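Local coordinates for protein Udp-n-acetylglucosamine pyrophosphorylase (Trypanosoma brucei, PDB 4BQH) that probably catalyses the formation of UDP-N-acetylglucosamine and diphosphate from UTP and N-acetylglucosamine 1-phosphate, at residues A[141-146]-A[501-506]. Sequence-based numbering, arbitrary orientation.
Sequences LQQRKS and KAEISP
The Glu503 carboxylate lies against CB and CD2 of Leu141 and faces the backbone N atoms of Gln142 and Gln143. Glu503 CG stands anti to its own backbone N (chi1 175°), and the extended chain beyond it brings the carboxylate to these successive amides. Glu503 OE1 takes the N-H of Gln142 N at 2.8 Å on its syn lone pair, in a nearly straight bond. Glu503 OE2 is gripped twice: Gln143 N meets it on the syn side, 22° out of the carboxylate plane, while Gln143 NE2 comes to its anti lone pair at 3.0 Å. The same NE2 donates to a water that in turn donates to Ile504 O, so the water links the amide to the strand backbone. Gln143 OE1 lies 3.3 Å from Pro506 CD. It also accepts from Lys145 NZ, in the carbonyl plane, with Gln143 OE1 to Lys145 NZ at 2.8 Å, which helps fix the amide's rotation. Lys145 also forms salt bridges with Glu153 and Glu541, and Ser505 OG bonds to Glu541. The contact thus fastens the loop before helix 147-166 to strand 501-504 of the small parallel sheet with 533-536, where Phe535 touches Glu503 and Gln143, and Val452 and Leu456 of helix 448-471 touch Leu141 and Glu503, respectively.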
loop_
_atom_site.group_PDB
_atom_site.type_symbol
_atom_site.label_atom_id
_atom_site.label_comp_id
_atom_site.label_asym_id
_atom_site.label_seq_id
_atom_site.Cartn_x
_atom_site.Cartn_y
_atom_site.Cartn_z
ATOM N N LEU A 141 3.949 20.897 7.901
ATOM C CA LEU A 141 2.851 21.186 6.992
ATOM C C LEU A 141 1.870 22.118 7.672
ATOM O O LEU A 141 1.524 21.929 8.838
ATOM C CB LEU A 141 2.142 19.912 6.534
ATOM C CG LEU A 141 3.013 18.916 5.753
ATOM C CD1 LEU A 141 2.236 17.624 5.548
ATOM C CD2 LEU A 141 3.445 19.504 4.407
ATOM N N GLN A 142 1.414 23.115 6.919
ATOM C CA GLN A 142 0.372 24.004 7.387
ATOM C C GLN A 142 -0.975 23.296 7.515
ATOM O O GLN A 142 -1.806 23.697 8.321
ATOM C CB GLN A 142 0.274 25.223 6.467
ATOM C CG GLN A 142 1.536 26.099 6.510
ATOM C CD GLN A 142 1.324 27.462 5.895
ATOM O OE1 GLN A 142 2.054 27.854 5.004
ATOM N NE2 GLN A 142 0.305 28.173 6.346
ATOM N N GLN A 143 -1.199 22.248 6.715
ATOM C CA GLN A 143 -2.376 21.418 6.897
ATOM C C GLN A 143 -2.062 20.654 8.148
ATOM O O GLN A 143 -0.932 20.237 8.337
ATOM C CB GLN A 143 -2.527 20.397 5.755
ATOM C CG GLN A 143 -2.671 21.019 4.393
ATOM C CD GLN A 143 -2.497 20.003 3.289
ATOM O OE1 GLN A 143 -3.458 19.360 2.883
ATOM N NE2 GLN A 143 -1.275 19.848 2.810
ATOM N N ARG A 144 -3.021 20.438 9.014
ATOM C CA ARG A 144 -2.644 19.647 10.182
ATOM C C ARG A 144 -3.445 18.377 10.067
ATOM O O ARG A 144 -4.422 18.169 10.771
ATOM C CB ARG A 144 -2.848 20.421 11.500
ATOM C CG ARG A 144 -2.115 21.762 11.583
ATOM C CD ARG A 144 -0.600 21.667 11.397
ATOM N N LYS A 145 -3.057 17.551 9.098
ATOM C CA LYS A 145 -3.870 16.409 8.716
ATOM C C LYS A 145 -3.094 15.130 8.952
ATOM O O LYS A 145 -1.894 15.079 8.680
ATOM C CB LYS A 145 -4.238 16.505 7.234
ATOM C CG LYS A 145 -5.063 17.744 6.891
ATOM C CD LYS A 145 -5.300 17.819 5.411
ATOM C CE LYS A 145 -6.060 19.109 5.075
ATOM N NZ LYS A 145 -6.140 19.237 3.595
ATOM N N SER A 146 -3.789 14.121 9.464
ATOM C CA SER A 146 -3.237 12.766 9.571
ATOM C C SER A 146 -2.952 12.153 8.189
ATOM O O SER A 146 -3.456 12.609 7.160
ATOM C CB SER A 146 -4.167 11.847 10.382
ATOM O OG SER A 146 -5.429 11.600 9.751
ATOM N N LYS A 501 8.402 27.906 -1.798
ATOM C CA LYS A 501 7.775 26.602 -2.022
ATOM C C LYS A 501 6.266 26.727 -2.013
ATOM O O LYS A 501 5.745 27.757 -1.666
ATOM C CB LYS A 501 8.185 25.642 -0.913
ATOM C CG LYS A 501 9.698 25.484 -0.784
ATOM C CD LYS A 501 10.371 25.032 -2.062
ATOM C CE LYS A 501 11.886 25.055 -1.835
ATOM N NZ LYS A 501 12.653 25.002 -3.122
ATOM N N ALA A 502 5.576 25.657 -2.385
ATOM C CA ALA A 502 4.127 25.613 -2.235
ATOM C C ALA A 502 3.713 24.348 -1.483
ATOM O O ALA A 502 4.401 23.310 -1.537
ATOM C CB ALA A 502 3.462 25.668 -3.610
ATOM N N GLU A 503 2.611 24.450 -0.751
ATOM C CA GLU A 503 1.981 23.311 -0.111
ATOM C C GLU A 503 0.520 23.356 -0.549
ATOM O O GLU A 503 -0.168 24.357 -0.324
ATOM C CB GLU A 503 2.065 23.419 1.409
ATOM C CG GLU A 503 1.313 22.314 2.130
ATOM C CD GLU A 503 1.258 22.472 3.640
ATOM O OE1 GLU A 503 2.079 23.241 4.206
ATOM O OE2 GLU A 503 0.392 21.815 4.254
ATOM N N ILE A 504 0.056 22.290 -1.186
ATOM C CA ILE A 504 -1.282 22.312 -1.817
ATOM C C ILE A 504 -2.122 21.172 -1.260
ATOM O O ILE A 504 -1.724 20.000 -1.328
ATOM C CB ILE A 504 -1.175 22.196 -3.351
ATOM C CG1 ILE A 504 -0.320 23.343 -3.921
ATOM C CG2 ILE A 504 -2.576 22.160 -4.011
ATOM C CD1 ILE A 504 0.110 23.172 -5.360
ATOM N N SER A 505 -3.303 21.513 -0.732
ATOM C CA SER A 505 -4.263 20.552 -0.233
ATOM C C SER A 505 -4.670 19.587 -1.334
ATOM O O SER A 505 -4.831 20.007 -2.460
ATOM C CB SER A 505 -5.530 21.275 0.247
ATOM O OG SER A 505 -6.478 20.318 0.665
ATOM N N PRO A 506 -4.835 18.291 -0.996
ATOM C CA PRO A 506 -5.349 17.377 -2.035
ATOM C C PRO A 506 -6.756 17.726 -2.482
ATOM O O PRO A 506 -7.137 17.358 -3.586
ATOM C CB PRO A 506 -5.326 15.996 -1.367
ATOM C CG PRO A 506 -4.502 16.134 -0.143
ATOM C CD PRO A 506 -4.475 17.594 0.250
HETATM O O HOH W 1 -0.801 17.962 0.511
#